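Local coordinates for protein D-alanyl-D-alanine carboxypeptidase (Vibrio cholerae, PDB 5TR7) that probably removes the terminal D-alanine from peptidoglycan precursor peptides, as a penicillin-binding serine carboxypeptidase of the S11 family, at residues Lys9-Val21 with Pro150-Arg162. Sequence-based numbering, arbitrary orientation.
Sequences KGYVLMDYHSGKV and PYDLALLGQALIR
The Tyr16 ring leans on Gln158, Ile161 and Arg162, towards the C-terminal end of the segment 150-162: the backbone O of Gln158 lies at its edge, near the ring plane, while Ile161 CG2 comes in obliquely, 3.5 Å from CE1. His17 ND1 sits at the edge too, in plane. With CG anti to the backbone N (chi1 169°), the ring swings across the helix, and its OH ends against CA and CB of Arg162. Gln158, extended beyond CG, reaches the backbone of the turn, its amide plane 77° from the Tyr16 ring, and NE2 donates to Tyr16 O at 2.9 Å; that oxygen lies in the amide plane, but the donor is tilted out of the carbonyl plane. Further back, Met14 bends at its thioether so that CE reaches Tyr151 CE1 obliquely at 3.4 Å, and Val21 CG2 approaches the same ring obliquely. Val12 CG1 packs on Ala154 CB at 3.8 Å and on Pro150. Asp15 OD2 accepts from Ser18 N, an Asx motif, and also from Ser18 OG, tying up the turn leading to strand 21-25. Strand 10-15 and helix 150-162 run in the same general direction, their axes 38° apart, while helix 233-251 packs against Leu13: a helix-sheet-helix layering characteristic of the penicillin-binding protein and serine beta-lactamase fold.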
ATOM      1  N   LYS A   9      14.332  10.831  -0.936  1.00 52.32           N
ATOM      2  CA  LYS A   9      14.884  10.710  -2.287  1.00 64.17           C
ATOM      3  C   LYS A   9      13.873  11.122  -3.384  1.00 56.78           C
ATOM      4  O   LYS A   9      14.256  11.655  -4.418  1.00 62.60           O
ATOM      5  CB  LYS A   9      15.397   9.303  -2.469  1.00 74.77           C
ATOM      6  CG  LYS A   9      16.188   9.030  -3.745  1.00 86.17           C
ATOM      7  CD  LYS A   9      16.306   7.527  -3.927  1.00102.64           C
ATOM      8  CE  LYS A   9      17.039   7.100  -5.179  1.00105.52           C
ATOM      9  NZ  LYS A   9      16.894   5.617  -5.299  1.00111.01           N
ATOM     10  N   GLY A  10      12.593  10.912  -3.143  1.00 54.99           N
ATOM     11  CA  GLY A  10      11.554  11.334  -4.064  1.00 58.65           C
ATOM     12  C   GLY A  10      10.227  11.549  -3.340  1.00 52.33           C
ATOM     13  O   GLY A  10       9.957  10.882  -2.365  1.00 52.26           O
ATOM     14  N   TYR A  11       9.411  12.483  -3.794  1.00 52.50           N
ATOM     15  CA  TYR A  11       8.099  12.641  -3.196  1.00 54.48           C
ATOM     16  C   TYR A  11       7.150  13.305  -4.117  1.00 53.22           C
ATOM     17  O   TYR A  11       7.548  13.889  -5.135  1.00 54.05           O
ATOM     18  CB  TYR A  11       8.170  13.448  -1.895  1.00 55.56           C
ATOM     19  CG  TYR A  11       8.652  14.892  -2.049  1.00 61.12           C
ATOM     20  CD1 TYR A  11       7.768  15.922  -2.375  1.00 70.77           C
ATOM     21  CD2 TYR A  11       9.984  15.236  -1.839  1.00 63.10           C
ATOM     22  CE1 TYR A  11       8.200  17.239  -2.472  1.00 72.83           C
ATOM     23  CE2 TYR A  11      10.418  16.546  -1.934  1.00 65.01           C
ATOM     24  CZ  TYR A  11       9.514  17.539  -2.239  1.00 71.29           C
ATOM     25  OH  TYR A  11       9.926  18.843  -2.332  1.00 75.50           O
ATOM     26  N   VAL A  12       5.875  13.141  -3.775  1.00 54.31           N
ATOM     27  CA  VAL A  12       4.806  13.818  -4.480  1.00 51.98           C
ATOM     28  C   VAL A  12       3.709  14.141  -3.518  1.00 49.31           C
ATOM     29  O   VAL A  12       3.446  13.375  -2.601  1.00 58.06           O
ATOM     30  CB  VAL A  12       4.303  13.084  -5.725  1.00 62.44           C
ATOM     31  CG1 VAL A  12       3.773  11.737  -5.390  1.00 71.60           C
ATOM     32  CG2 VAL A  12       3.194  13.897  -6.376  1.00 67.79           C
ATOM     33  N   LEU A  13       3.087  15.287  -3.694  1.00 51.64           N
ATOM     34  CA  LEU A  13       1.980  15.679  -2.871  1.00 49.60           C
ATOM     35  C   LEU A  13       0.897  15.979  -3.849  1.00 51.08           C
ATOM     36  O   LEU A  13       1.078  16.769  -4.716  1.00 57.97           O
ATOM     37  CB  LEU A  13       2.322  16.905  -2.065  1.00 55.14           C
ATOM     38  CG  LEU A  13       1.174  17.556  -1.327  1.00 61.17           C
ATOM     39  CD1 LEU A  13       0.424  16.545  -0.516  1.00 67.73           C
ATOM     40  CD2 LEU A  13       1.672  18.673  -0.449  1.00 61.52           C
ATOM     41  N   MET A  14      -0.243  15.351  -3.697  1.00 54.51           N
ATOM     42  CA  MET A  14      -1.333  15.509  -4.639  1.00 54.88           C
ATOM     43  C   MET A  14      -2.634  15.832  -3.983  1.00 49.79           C
ATOM     44  O   MET A  14      -2.973  15.271  -2.945  1.00 59.63           O
ATOM     45  CB  MET A  14      -1.473  14.194  -5.413  1.00 52.81           C
ATOM     46  CG  MET A  14      -2.669  14.085  -6.337  1.00 68.13           C
ATOM     47  SD  MET A  14      -2.796  12.468  -7.108  1.00 64.92           S
ATOM     48  CE  MET A  14      -1.559  12.637  -8.387  1.00 68.05           C
ATOM     49  N   ASP A  15      -3.349  16.761  -4.589  1.00 53.28           N
ATOM     50  CA  ASP A  15      -4.711  17.076  -4.157  1.00 58.99           C
ATOM     51  C   ASP A  15      -5.596  15.894  -4.620  1.00 56.30           C
ATOM     52  O   ASP A  15      -5.652  15.601  -5.799  1.00 53.87           O
ATOM     53  CB  ASP A  15      -5.184  18.385  -4.816  1.00 59.95           C
ATOM     54  CG  ASP A  15      -6.686  18.567  -4.760  1.00 62.62           C
ATOM     55  OD1 ASP A  15      -7.343  18.197  -3.769  1.00 54.86           O
ATOM     56  OD2 ASP A  15      -7.218  19.058  -5.760  1.00 67.89           O
ATOM     57  N   TYR A  16      -6.276  15.240  -3.689  1.00 54.85           N
ATOM     58  CA  TYR A  16      -7.108  14.112  -3.997  1.00 46.72           C
ATOM     59  C   TYR A  16      -8.219  14.472  -4.933  1.00 51.65           C
ATOM     60  O   TYR A  16      -8.556  13.667  -5.777  1.00 55.74           O
ATOM     61  CB  TYR A  16      -7.748  13.462  -2.736  1.00 51.03           C
ATOM     62  CG  TYR A  16      -8.826  12.446  -3.068  1.00 51.51           C
ATOM     63  CD1 TYR A  16      -8.505  11.097  -3.263  1.00 53.98           C
ATOM     64  CD2 TYR A  16     -10.159  12.816  -3.184  1.00 54.29           C
ATOM     65  CE1 TYR A  16      -9.476  10.191  -3.600  1.00 49.23           C
ATOM     66  CE2 TYR A  16     -11.146  11.881  -3.493  1.00 54.26           C
ATOM     67  CZ  TYR A  16     -10.785  10.573  -3.704  1.00 51.27           C
ATOM     68  OH  TYR A  16     -11.725   9.603  -4.069  1.00 52.96           O
ATOM     69  N   HIS A  17      -8.837  15.640  -4.765  1.00 51.49           N
ATOM     70  CA  HIS A  17      -9.992  16.011  -5.588  1.00 58.75           C
ATOM     71  C   HIS A  17      -9.696  16.163  -7.092  1.00 62.07           C
ATOM     72  O   HIS A  17     -10.272  15.460  -7.907  1.00 60.23           O
ATOM     73  CB  HIS A  17     -10.689  17.274  -5.055  1.00 60.81           C
ATOM     74  CG  HIS A  17     -11.073  17.177  -3.604  1.00 65.23           C
ATOM     75  ND1 HIS A  17     -11.772  16.094  -3.087  1.00 64.64           N
ATOM     76  CD2 HIS A  17     -10.875  18.022  -2.561  1.00 68.52           C
ATOM     77  CE1 HIS A  17     -11.938  16.257  -1.779  1.00 61.28           C
ATOM     78  NE2 HIS A  17     -11.394  17.409  -1.435  1.00 68.61           N
ATOM     79  N   SER A  18      -8.785  17.052  -7.431  1.00 63.23           N
ATOM     80  CA  SER A  18      -8.450  17.338  -8.826  1.00 62.80           C
ATOM     81  C   SER A  18      -7.339  16.495  -9.359  1.00 55.81           C
ATOM     82  O   SER A  18      -7.182  16.407 -10.553  1.00 62.85           O
ATOM     83  CB  SER A  18      -7.959  18.773  -8.957  1.00 58.44           C
ATOM     84  OG  SER A  18      -6.715  18.915  -8.272  1.00 65.06           O
ATOM     85  N   GLY A  19      -6.542  15.908  -8.491  1.00 56.36           N
ATOM     86  CA  GLY A  19      -5.364  15.139  -8.935  1.00 52.58           C
ATOM     87  C   GLY A  19      -4.164  16.010  -9.231  1.00 55.45           C
ATOM     88  O   GLY A  19      -3.123  15.539  -9.700  1.00 61.93           O
ATOM     89  N   LYS A  20      -4.281  17.284  -8.920  1.00 56.43           N
ATOM     90  CA  LYS A  20      -3.189  18.224  -9.126  1.00 60.02           C
ATOM     91  C   LYS A  20      -1.985  18.018  -8.176  1.00 54.49           C
ATOM     92  O   LYS A  20      -2.156  17.867  -6.987  1.00 55.16           O
ATOM     93  CB  LYS A  20      -3.768  19.612  -8.997  1.00 67.80           C
ATOM     94  CG  LYS A  20      -2.763  20.747  -9.134  1.00 84.90           C
ATOM     95  CD  LYS A  20      -3.435  22.082  -9.449  1.00 92.27           C
ATOM     96  CE  LYS A  20      -2.656  23.276  -8.875  1.00 97.72           C
ATOM     97  NZ  LYS A  20      -1.201  23.164  -9.117  1.00 96.27           N
ATOM     98  N   VAL A  21      -0.769  18.044  -8.730  1.00 53.52           N
ATOM     99  CA  VAL A  21       0.468  17.891  -8.004  1.00 54.63           C
ATOM    100  C   VAL A  21       0.813  19.245  -7.403  1.00 55.99           C
ATOM    101  O   VAL A  21       1.010  20.174  -8.111  1.00 61.14           O
ATOM    102  CB  VAL A  21       1.603  17.452  -8.929  1.00 60.20           C
ATOM    103  CG1 VAL A  21       2.934  17.410  -8.160  1.00 55.33           C
ATOM    104  CG2 VAL A  21       1.312  16.068  -9.518  1.00 57.52           C
ATOM    105  N   PRO A 150       6.906   7.598  -7.589  1.00 56.34           N
ATOM    106  CA  PRO A 150       6.109   8.289  -6.594  1.00 58.99           C
ATOM    107  C   PRO A 150       4.784   8.770  -7.141  1.00 56.91           C
ATOM    108  O   PRO A 150       3.774   8.722  -6.434  1.00 59.31           O
ATOM    109  CB  PRO A 150       6.956   9.497  -6.239  1.00 57.01           C
ATOM    110  CG  PRO A 150       8.350   9.022  -6.440  1.00 63.21           C
ATOM    111  CD  PRO A 150       8.314   8.016  -7.543  1.00 61.74           C
ATOM    112  N   TYR A 151       4.804   9.296  -8.357  1.00 59.47           N
ATOM    113  CA  TYR A 151       3.585   9.792  -8.945  1.00 56.00           C
ATOM    114  C   TYR A 151       2.591   8.652  -9.147  1.00 53.49           C
ATOM    115  O   TYR A 151       1.434   8.780  -8.742  1.00 54.97           O
ATOM    116  CB  TYR A 151       3.863  10.473 -10.287  1.00 56.94           C
ATOM    117  CG  TYR A 151       2.618  10.962 -10.947  1.00 57.26           C
ATOM    118  CD1 TYR A 151       1.893  12.031 -10.398  1.00 60.68           C
ATOM    119  CD2 TYR A 151       2.124  10.355 -12.086  1.00 56.64           C
ATOM    120  CE1 TYR A 151       0.695  12.436 -10.963  1.00 66.55           C
ATOM    121  CE2 TYR A 151       0.936  10.777 -12.662  1.00 57.39           C
ATOM    122  CZ  TYR A 151       0.264  11.844 -12.132  1.00 63.46           C
ATOM    123  OH  TYR A 151      -0.894  12.254 -12.728  1.00 68.98           O
ATOM    124  N   ASP A 152       3.044   7.546  -9.737  1.00 54.00           N
ATOM    125  CA  ASP A 152       2.160   6.398  -9.947  1.00 57.83           C
ATOM    126  C   ASP A 152       1.611   5.844  -8.630  1.00 61.71           C
ATOM    127  O   ASP A 152       0.464   5.421  -8.574  1.00 61.41           O
ATOM    128  CB  ASP A 152       2.831   5.300 -10.727  1.00 61.85           C
ATOM    129  CG  ASP A 152       3.095   5.679 -12.209  1.00 64.61           C
ATOM    130  OD1 ASP A 152       2.878   6.843 -12.636  1.00 65.09           O
ATOM    131  OD2 ASP A 152       3.512   4.777 -12.941  1.00 64.83           O
ATOM    132  N   LEU A 153       2.466   5.804  -7.612  1.00 51.12           N
ATOM    133  CA  LEU A 153       2.030   5.352  -6.307  1.00 58.29           C
ATOM    134  C   LEU A 153       0.966   6.314  -5.723  1.00 52.17           C
ATOM    135  O   LEU A 153       0.004   5.860  -5.105  1.00 48.77           O
ATOM    136  CB  LEU A 153       3.258   5.147  -5.363  1.00 64.27           C
ATOM    137  CG  LEU A 153       4.208   3.997  -5.779  1.00 55.31           C
ATOM    138  CD1 LEU A 153       5.559   4.098  -5.139  1.00 64.23           C
ATOM    139  CD2 LEU A 153       3.575   2.676  -5.434  1.00 53.44           C
ATOM    140  N   ALA A 154       1.057   7.613  -6.030  1.00 47.27           N
ATOM    141  CA  ALA A 154       0.054   8.543  -5.587  1.00 45.60           C
ATOM    142  C   ALA A 154      -1.279   8.252  -6.265  1.00 57.79           C
ATOM    143  O   ALA A 154      -2.351   8.309  -5.626  1.00 52.68           O
ATOM    144  CB  ALA A 154       0.472   9.942  -5.946  1.00 46.45           C
ATOM    145  N   LEU A 155      -1.222   8.000  -7.582  1.00 52.57           N
ATOM    146  CA  LEU A 155      -2.438   7.662  -8.325  1.00 59.62           C
ATOM    147  C   LEU A 155      -3.036   6.420  -7.700  1.00 53.43           C
ATOM    148  O   LEU A 155      -4.209   6.347  -7.522  1.00 52.89           O
ATOM    149  CB  LEU A 155      -2.136   7.371  -9.817  1.00 55.84           C
ATOM    150  CG  LEU A 155      -1.784   8.520 -10.750  1.00 62.46           C
ATOM    151  CD1 LEU A 155      -1.303   8.041 -12.153  1.00 73.22           C
ATOM    152  CD2 LEU A 155      -2.936   9.490 -10.879  1.00 61.34           C
ATOM    153  N   LEU A 156      -2.198   5.474  -7.282  1.00 51.52           N
ATOM    154  CA  LEU A 156      -2.707   4.240  -6.727  1.00 58.74           C
ATOM    155  C   LEU A 156      -3.398   4.462  -5.393  1.00 53.61           C
ATOM    156  O   LEU A 156      -4.448   3.880  -5.121  1.00 46.03           O
ATOM    157  CB  LEU A 156      -1.609   3.184  -6.622  1.00 54.70           C
ATOM    158  CG  LEU A 156      -1.967   1.816  -6.081  1.00 51.50           C
ATOM    159  CD1 LEU A 156      -3.007   1.169  -6.937  1.00 59.69           C
ATOM    160  CD2 LEU A 156      -0.781   0.919  -5.993  1.00 53.83           C
ATOM    161  N   GLY A 157      -2.764   5.251  -4.556  1.00 57.02           N
ATOM    162  CA  GLY A 157      -3.354   5.575  -3.239  1.00 54.67           C
ATOM    163  C   GLY A 157      -4.704   6.269  -3.460  1.00 51.90           C
ATOM    164  O   GLY A 157      -5.687   5.962  -2.793  1.00 51.12           O
ATOM    165  N   GLN A 158      -4.726   7.246  -4.377  1.00 46.37           N
ATOM    166  CA  GLN A 158      -5.933   7.986  -4.702  1.00 51.87           C
ATOM    167  C   GLN A 158      -7.032   7.027  -5.196  1.00 57.96           C
ATOM    168  O   GLN A 158      -8.197   7.141  -4.791  1.00 50.73           O
ATOM    169  CB  GLN A 158      -5.633   9.033  -5.804  1.00 50.73           C
ATOM    170  CG  GLN A 158      -6.845   9.814  -6.312  1.00 51.21           C
ATOM    171  CD  GLN A 158      -6.573  10.649  -7.551  1.00 55.82           C
ATOM    172  OE1 GLN A 158      -5.939  10.224  -8.492  1.00 57.34           O
ATOM    173  NE2 GLN A 158      -6.983  11.886  -7.496  1.00 55.41           N
ATOM    174  N   ALA A 159      -6.658   6.104  -6.077  1.00 55.94           N
ATOM    175  CA  ALA A 159      -7.622   5.124  -6.621  1.00 59.27           C
ATOM    176  C   ALA A 159      -8.193   4.209  -5.565  1.00 55.83           C
ATOM    177  O   ALA A 159      -9.345   3.770  -5.689  1.00 54.41           O
ATOM    178  CB  ALA A 159      -6.957   4.275  -7.701  1.00 58.66           C
ATOM    179  N   LEU A 160      -7.374   3.874  -4.570  1.00 49.78           N
ATOM    180  CA  LEU A 160      -7.860   3.043  -3.482  1.00 56.05           C
ATOM    181  C   LEU A 160      -9.001   3.735  -2.746  1.00 50.62           C
ATOM    182  O   LEU A 160     -10.035   3.143  -2.448  1.00 52.07           O
ATOM    183  CB  LEU A 160      -6.770   2.716  -2.453  1.00 49.59           C
ATOM    184  CG  LEU A 160      -5.801   1.584  -2.688  1.00 51.05           C
ATOM    185  CD1 LEU A 160      -4.602   1.699  -1.720  1.00 44.89           C
ATOM    186  CD2 LEU A 160      -6.494   0.228  -2.639  1.00 55.78           C
ATOM    187  N   ILE A 161      -8.777   4.984  -2.388  1.00 49.42           N
ATOM    188  CA  ILE A 161      -9.807   5.774  -1.688  1.00 42.61           C
ATOM    189  C   ILE A 161     -10.982   6.014  -2.583  1.00 48.23           C
ATOM    190  O   ILE A 161     -12.119   5.926  -2.198  1.00 48.61           O
ATOM    191  CB  ILE A 161      -9.197   7.109  -1.355  1.00 46.60           C
ATOM    192  CG1 ILE A 161      -8.022   6.918  -0.395  1.00 44.94           C
ATOM    193  CG2 ILE A 161     -10.255   8.081  -0.860  1.00 44.38           C
ATOM    194  CD1 ILE A 161      -7.170   8.174  -0.221  1.00 53.70           C
ATOM    195  N   ARG A 162     -10.714   6.278  -3.843  1.00 51.06           N
ATOM    196  CA  ARG A 162     -11.807   6.596  -4.769  1.00 50.77           C
ATOM    197  C   ARG A 162     -12.656   5.473  -5.239  1.00 46.18           C
ATOM    198  O   ARG A 162     -13.875   5.654  -5.398  1.00 49.77           O
ATOM    199  CB  ARG A 162     -11.191   7.225  -6.048  1.00 50.87           C
ATOM    200  CG  ARG A 162     -12.159   7.749  -7.075  1.00 53.39           C
ATOM    201  CD  ARG A 162     -11.683   7.256  -8.438  1.00 64.53           C
ATOM    202  NE  ARG A 162     -10.450   7.812  -8.882  1.00 61.71           N
ATOM    203  CZ  ARG A 162      -9.566   7.242  -9.708  1.00 57.75           C
ATOM    204  NH1 ARG A 162      -9.566   5.986 -10.134  1.00 59.82           N
ATOM    205  NH2 ARG A 162      -8.528   7.944 -10.029  1.00 72.13           N
TER